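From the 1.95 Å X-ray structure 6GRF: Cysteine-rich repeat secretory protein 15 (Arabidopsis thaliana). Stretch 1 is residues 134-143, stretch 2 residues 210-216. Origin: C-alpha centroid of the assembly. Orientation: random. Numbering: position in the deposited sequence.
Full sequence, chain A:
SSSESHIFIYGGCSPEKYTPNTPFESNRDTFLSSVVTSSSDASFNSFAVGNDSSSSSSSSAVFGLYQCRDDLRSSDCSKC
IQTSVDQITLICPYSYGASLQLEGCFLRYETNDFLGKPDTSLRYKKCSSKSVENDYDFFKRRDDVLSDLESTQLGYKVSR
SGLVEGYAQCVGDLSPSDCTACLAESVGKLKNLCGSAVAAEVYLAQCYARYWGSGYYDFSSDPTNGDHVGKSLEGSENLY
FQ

Stretch 1 (134-143) NDYDFFKRRD
Stretch 2 210-216: RYWGSGY

How do the two backbones lie against each other? Residues 136-143 form a helix that continues later in the chain, and 210-213 are the end of a strand that begins earlier. Their axes approach to 10.3 Å, and their N-to-C directions differ by 149°, so the helix runs roughly antiparallel to the strand. The register follows: CA of F138 lies 8.5 Å from CA of G213, and CA of R142 lies 7.6 Å from CA of Y211. Helical phi/psi values stay near -60/-40, while Y211 (-140/157) and W212 (-155/154) are fully extended. The CA-to-CB bonds of D135, F138 and R142 point toward stretch 2, and those of Y211 and Y216 point toward stretch 1; W212, between them, points away. Together the two surfaces bury 309 Å².

What satisfies D135 at the start of the helix? D135 (phi/psi -157/77, chi1 t) is the N-cap, and its two carboxylate oxygens have different partners. F138 N, in the first turn, is shared between two weak acceptors, D135 OD1 at 3.4 Å (the capping bond) and D135 O at 3.2 Å. D135 OD2 accepts from Y216 OH at 2.5 Å, a very short hydrogen bond, with the oxygen near the plane of the tyrosine ring. One aspartate thus caps the helix and binds the far end of stretch 2, although Y216 is poorly ordered and its chi1 of -99° lies between wells. Further along, backbone bonds of the i to i+4 kind take over: R141 N to D137 O at 3.0 Å and R142 N to F138 O at 2.9 Å.

What fills the space between the polar ends? F138 (chi1 178°, t; chi2 75°) is buried and meets three residues. Its edge faces the ring of Y216, with centroids 5.0 Å apart, planes at 59°, and F138 CD1 3.8 Å from Y216 CE2. F138 CZ comes to 4.3 Å from Y211 CE1, an apolar contact. G213 CA sits near the plane of the F138 ring, 4.5 Å from F138 CE1. A CB on G213 would point toward stretch 1 but lie only 2.7 Å from Y216 CB, a clash within its own stretch.

How does R142 use both its carbon chain and its charged end on Y211? With chi1 at -174° (t), chi2 at -125° and chi3 at -93°, the side chain places CG over one face of the Y211 ring, 4.0 Å from the ring centroid and 6° off the normal, a CH-pi contact. The chain then reaches the phenol: R142 NH2 donates to Y211 OH at 3.2 Å, with a nearly straight 167° angle and the oxygen near the guanidinium plane. Y211 adopts chi1 76° (p) and chi2 83°. Both R142 NH2 and Y211 OH also hydrogen-bond elsewhere in the structure.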

ATOM      1  N   ASN A 134       4.659 -22.496  22.147  1.00 50.60           N
ATOM      2  CA  ASN A 134       5.199 -22.563  23.513  1.00 51.22           C
ATOM      3  C   ASN A 134       6.212 -21.435  23.751  1.00 48.38           C
ATOM      4  O   ASN A 134       7.335 -21.665  24.167  1.00 49.87           O
ATOM      5  CB  ASN A 134       5.780 -23.951  23.794  1.00 54.40           C
ATOM      6  CG  ASN A 134       4.706 -25.017  23.880  1.00 57.46           C
ATOM      7  OD1 ASN A 134       3.558 -24.718  24.216  1.00 58.04           O
ATOM      8  ND2 ASN A 134       5.066 -26.258  23.587  1.00 59.77           N
ATOM      9  N   ASP A 135       5.783 -20.206  23.491  1.00 45.98           N
ATOM     10  CA  ASP A 135       6.597 -19.013  23.669  1.00 43.75           C
ATOM     11  C   ASP A 135       5.643 -17.827  23.846  1.00 41.80           C
ATOM     12  O   ASP A 135       5.407 -17.023  22.924  1.00 40.33           O
ATOM     13  CB  ASP A 135       7.591 -18.829  22.517  1.00 43.46           C
ATOM     14  CG  ASP A 135       8.795 -17.897  22.887  1.00 43.08           C
ATOM     15  OD1 ASP A 135       8.689 -17.173  23.839  1.00 41.79           O
ATOM     16  OD2 ASP A 135       9.741 -17.836  22.061  1.00 43.77           O
ATOM     17  N   TYR A 136       5.082 -17.752  25.053  1.00 41.74           N
ATOM     18  CA  TYR A 136       4.178 -16.709  25.455  1.00 40.89           C
ATOM     19  C   TYR A 136       4.845 -15.347  25.291  1.00 38.81           C
ATOM     20  O   TYR A 136       4.181 -14.393  24.945  1.00 37.01           O
ATOM     21  CB  TYR A 136       3.742 -16.887  26.908  1.00 42.62           C
ATOM     22  CG  TYR A 136       2.843 -15.788  27.407  1.00 43.33           C
ATOM     23  CD1 TYR A 136       1.487 -15.792  27.120  1.00 44.13           C
ATOM     24  CD2 TYR A 136       3.346 -14.736  28.158  1.00 43.56           C
ATOM     25  CE1 TYR A 136       0.649 -14.783  27.568  1.00 44.56           C
ATOM     26  CE2 TYR A 136       2.523 -13.716  28.611  1.00 44.06           C
ATOM     27  CZ  TYR A 136       1.169 -13.738  28.312  1.00 44.75           C
ATOM     28  OH  TYR A 136       0.345 -12.745  28.764  1.00 45.71           O
ATOM     29  N   ASP A 137       6.155 -15.283  25.555  1.00 38.55           N
ATOM     30  CA  ASP A 137       6.905 -14.041  25.525  1.00 37.84           C
ATOM     31  C   ASP A 137       6.889 -13.439  24.110  1.00 36.12           C
ATOM     32  O   ASP A 137       6.749 -12.231  23.953  1.00 34.10           O
ATOM     33  CB  ASP A 137       8.339 -14.246  26.015  1.00 40.05           C
ATOM     34  CG  ASP A 137       9.118 -12.945  26.102  1.00 41.06           C
ATOM     35  OD1 ASP A 137       8.719 -12.074  26.911  1.00 41.35           O
ATOM     36  OD2 ASP A 137      10.085 -12.792  25.323  1.00 43.37           O
ATOM     37  N   PHE A 138       7.057 -14.284  23.089  1.00 35.94           N
ATOM     38  CA  PHE A 138       7.006 -13.844  21.710  1.00 35.26           C
ATOM     39  C   PHE A 138       5.684 -13.118  21.427  1.00 34.84           C
ATOM     40  O   PHE A 138       5.672 -12.070  20.790  1.00 33.78           O
ATOM     41  CB  PHE A 138       7.140 -15.021  20.746  1.00 36.13           C
ATOM     42  CG  PHE A 138       7.053 -14.593  19.308  1.00 35.47           C
ATOM     43  CD1 PHE A 138       8.119 -13.944  18.702  1.00 35.09           C
ATOM     44  CD2 PHE A 138       5.885 -14.777  18.581  1.00 35.51           C
ATOM     45  CE1 PHE A 138       8.033 -13.534  17.381  1.00 34.46           C
ATOM     46  CE2 PHE A 138       5.800 -14.355  17.262  1.00 34.51           C
ATOM     47  CZ  PHE A 138       6.872 -13.727  16.671  1.00 33.86           C
ATOM     48  N   PHE A 139       4.576 -13.696  21.900  1.00 35.63           N
ATOM     49  CA  PHE A 139       3.248 -13.193  21.595  1.00 35.74           C
ATOM     50  C   PHE A 139       2.968 -11.906  22.381  1.00 35.11           C
ATOM     51  O   PHE A 139       2.304 -11.017  21.879  1.00 33.03           O
ATOM     52  CB  PHE A 139       2.217 -14.310  21.780  1.00 37.39           C
ATOM     53  CG  PHE A 139       2.327 -15.338  20.686  1.00 38.60           C
ATOM     54  CD1 PHE A 139       2.135 -14.979  19.360  1.00 38.89           C
ATOM     55  CD2 PHE A 139       2.698 -16.640  20.965  1.00 40.77           C
ATOM     56  CE1 PHE A 139       2.276 -15.908  18.342  1.00 39.90           C
ATOM     57  CE2 PHE A 139       2.846 -17.569  19.947  1.00 42.12           C
ATOM     58  CZ  PHE A 139       2.631 -17.203  18.638  1.00 41.60           C
ATOM     59  N   LYS A 140       3.499 -11.797  23.597  1.00 35.56           N
ATOM     60  CA  LYS A 140       3.333 -10.588  24.366  1.00 35.96           C
ATOM     61  C   LYS A 140       4.109  -9.441  23.693  1.00 34.22           C
ATOM     62  O   LYS A 140       3.640  -8.303  23.663  1.00 33.16           O
ATOM     63  CB  LYS A 140       3.778 -10.789  25.818  1.00 38.42           C
ATOM     64  CG  LYS A 140       3.429  -9.615  26.725  1.00 40.50           C
ATOM     65  CD  LYS A 140       3.689  -9.839  28.209  1.00 43.88           C
ATOM     66  CE  LYS A 140       2.775  -9.028  29.116  1.00 45.80           C
ATOM     67  NZ  LYS A 140       2.566  -7.639  28.628  1.00 45.58           N
ATOM     68  N   ARG A 141       5.297  -9.743  23.162  1.00 33.72           N
ATOM     69  CA  ARG A 141       6.129  -8.737  22.511  1.00 33.28           C
ATOM     70  C   ARG A 141       5.468  -8.318  21.190  1.00 32.10           C
ATOM     71  O   ARG A 141       5.488  -7.160  20.827  1.00 30.13           O
ATOM     72  CB  ARG A 141       7.545  -9.255  22.253  1.00 34.79           C
ATOM     73  CG  ARG A 141       8.296  -9.708  23.499  1.00 36.92           C
ATOM     74  CD  ARG A 141       9.069  -8.606  24.184  1.00 38.06           C
ATOM     75  NE  ARG A 141       9.937  -9.074  25.266  1.00 40.38           N
ATOM     76  CZ  ARG A 141      10.539  -8.259  26.124  1.00 41.28           C
ATOM     77  NH1 ARG A 141      10.499  -6.954  25.917  1.00 41.50           N
ATOM     78  NH2 ARG A 141      11.158  -8.742  27.184  1.00 43.29           N
ATOM     79  N   ARG A 142       4.883  -9.281  20.483  1.00 31.61           N
ATOM     80  CA  ARG A 142       4.159  -8.980  19.272  1.00 31.44           C
ATOM     81  C   ARG A 142       3.013  -8.016  19.595  1.00 30.73           C
ATOM     82  O   ARG A 142       2.853  -7.023  18.915  1.00 29.44           O
ATOM     83  CB  ARG A 142       3.633 -10.264  18.625  1.00 32.13           C
ATOM     84  CG  ARG A 142       2.980 -10.041  17.266  1.00 31.86           C
ATOM     85  CD  ARG A 142       1.573 -10.605  17.242  1.00 32.96           C
ATOM     86  NE  ARG A 142       1.551 -11.961  16.748  1.00 34.32           N
ATOM     87  CZ  ARG A 142       0.502 -12.768  16.764  1.00 35.61           C
ATOM     88  NH1 ARG A 142      -0.311 -12.816  17.805  1.00 35.21           N
ATOM     89  NH2 ARG A 142       0.286 -13.535  15.711  1.00 37.29           N
ATOM     90  N   ASP A 143       2.221  -8.336  20.624  1.00 31.41           N
ATOM     91  CA  ASP A 143       1.139  -7.481  21.081  1.00 32.94           C
ATOM     92  C   ASP A 143       1.646  -6.060  21.355  1.00 32.43           C
ATOM     93  O   ASP A 143       1.015  -5.105  20.917  1.00 32.06           O
ATOM     94  CB  ASP A 143       0.428  -8.047  22.308  1.00 34.96           C
ATOM     95  CG  ASP A 143      -0.648  -9.062  21.958  1.00 37.73           C
ATOM     96  OD1 ASP A 143      -0.895  -9.260  20.741  1.00 39.19           O
ATOM     97  OD2 ASP A 143      -1.221  -9.665  22.901  1.00 40.33           O
ATOM     98  N   ARG A 210       3.181  -4.899   9.089  1.00 34.01           N
ATOM     99  CA  ARG A 210       3.992  -6.110   9.024  1.00 34.29           C
ATOM    100  C   ARG A 210       4.656  -6.295  10.388  1.00 31.36           C
ATOM    101  O   ARG A 210       4.995  -5.336  11.028  1.00 29.81           O
ATOM    102  CB  ARG A 210       5.169  -6.027   8.037  1.00 37.60           C
ATOM    103  CG  ARG A 210       4.829  -5.626   6.613  1.00 42.67           C
ATOM    104  CD  ARG A 210       5.880  -6.037   5.586  1.00 46.45           C
ATOM    105  NE  ARG A 210       7.001  -5.112   5.519  1.00 49.92           N
ATOM    106  CZ  ARG A 210       8.089  -5.195   6.281  1.00 51.28           C
ATOM    107  NH1 ARG A 210       8.219  -6.213   7.118  1.00 49.95           N
ATOM    108  NH2 ARG A 210       9.030  -4.264   6.205  1.00 52.27           N
ATOM    109  N   TYR A 211       4.877  -7.542  10.783  1.00 30.65           N
ATOM    110  CA  TYR A 211       5.793  -7.834  11.897  1.00 30.33           C
ATOM    111  C   TYR A 211       6.600  -9.081  11.530  1.00 30.72           C
ATOM    112  O   TYR A 211       6.170  -9.886  10.709  1.00 29.35           O
ATOM    113  CB  TYR A 211       5.046  -8.008  13.225  1.00 29.77           C
ATOM    114  CG  TYR A 211       4.337  -9.332  13.324  1.00 29.63           C
ATOM    115  CD1 TYR A 211       5.013 -10.476  13.716  1.00 29.81           C
ATOM    116  CD2 TYR A 211       3.017  -9.461  12.933  1.00 29.58           C
ATOM    117  CE1 TYR A 211       4.385 -11.708  13.743  1.00 29.99           C
ATOM    118  CE2 TYR A 211       2.367 -10.680  12.979  1.00 29.77           C
ATOM    119  CZ  TYR A 211       3.054 -11.807  13.385  1.00 30.09           C
ATOM    120  OH  TYR A 211       2.419 -13.011  13.421  1.00 31.03           O
ATOM    121  N   TRP A 212       7.768  -9.215  12.166  1.00 32.02           N
ATOM    122  CA  TRP A 212       8.661 -10.347  11.967  1.00 34.03           C
ATOM    123  C   TRP A 212       9.551 -10.536  13.214  1.00 35.42           C
ATOM    124  O   TRP A 212       9.776  -9.604  13.992  1.00 33.84           O
ATOM    125  CB  TRP A 212       9.458 -10.148  10.668  1.00 34.51           C
ATOM    126  CG  TRP A 212      10.382  -8.975  10.709  1.00 35.69           C
ATOM    127  CD1 TRP A 212      11.702  -9.006  11.037  1.00 37.61           C
ATOM    128  CD2 TRP A 212      10.071  -7.593  10.455  1.00 36.07           C
ATOM    129  NE1 TRP A 212      12.238  -7.749  10.995  1.00 38.81           N
ATOM    130  CE2 TRP A 212      11.265  -6.861  10.628  1.00 37.49           C
ATOM    131  CE3 TRP A 212       8.914  -6.898  10.081  1.00 35.61           C
ATOM    132  CZ2 TRP A 212      11.334  -5.478  10.461  1.00 38.52           C
ATOM    133  CZ3 TRP A 212       8.980  -5.530   9.920  1.00 36.69           C
ATOM    134  CH2 TRP A 212      10.175  -4.829  10.107  1.00 38.26           C
ATOM    135  N   GLY A 213      10.009 -11.772  13.425  1.00 39.66           N
ATOM    136  CA  GLY A 213      11.037 -12.093  14.421  1.00 43.25           C
ATOM    137  C   GLY A 213      12.426 -11.828  13.862  1.00 47.95           C
ATOM    138  O   GLY A 213      12.664 -12.033  12.667  1.00 48.57           O
ATOM    139  N   SER A 214      13.339 -11.365  14.726  1.00 53.33           N
ATOM    140  CA  SER A 214      14.727 -11.014  14.356  1.00 58.85           C
ATOM    141  C   SER A 214      15.616 -12.268  14.317  1.00 64.66           C
ATOM    142  O   SER A 214      15.913 -12.783  13.220  1.00 69.42           O
ATOM    143  CB  SER A 214      15.292  -9.966  15.283  1.00 60.01           C
ATOM    144  OG  SER A 214      14.582  -8.746  15.153  1.00 59.78           O
ATOM    145  N   GLY A 215      16.046 -12.754  15.496  1.00 67.78           N
ATOM    146  CA  GLY A 215      16.907 -13.956  15.620  1.00 71.36           C
ATOM    147  C   GLY A 215      16.084 -15.227  15.813  1.00 72.69           C
ATOM    148  O   GLY A 215      16.564 -16.197  16.409  1.00 73.64           O
ATOM    149  N   TYR A 216      14.839 -15.204  15.302  1.00 71.31           N
ATOM    150  CA  TYR A 216      13.835 -16.272  15.422  1.00 70.02           C
ATOM    151  C   TYR A 216      13.853 -17.141  14.155  1.00 71.42           C
ATOM    152  O   TYR A 216      13.385 -16.726  13.085  1.00 68.50           O
ATOM    153  CB  TYR A 216      12.443 -15.669  15.670  1.00 66.82           C
ATOM    154  CG  TYR A 216      12.013 -15.682  17.113  1.00 65.63           C
ATOM    155  CD1 TYR A 216      11.472 -16.827  17.678  1.00 66.16           C
ATOM    156  CD2 TYR A 216      12.179 -14.571  17.923  1.00 64.99           C
ATOM    157  CE1 TYR A 216      11.093 -16.864  19.010  1.00 67.25           C
ATOM    158  CE2 TYR A 216      11.813 -14.593  19.259  1.00 66.61           C
ATOM    159  CZ  TYR A 216      11.268 -15.744  19.807  1.00 67.80           C
ATOM    160  OH  TYR A 216      10.912 -15.776  21.127  1.00 67.90           O
TER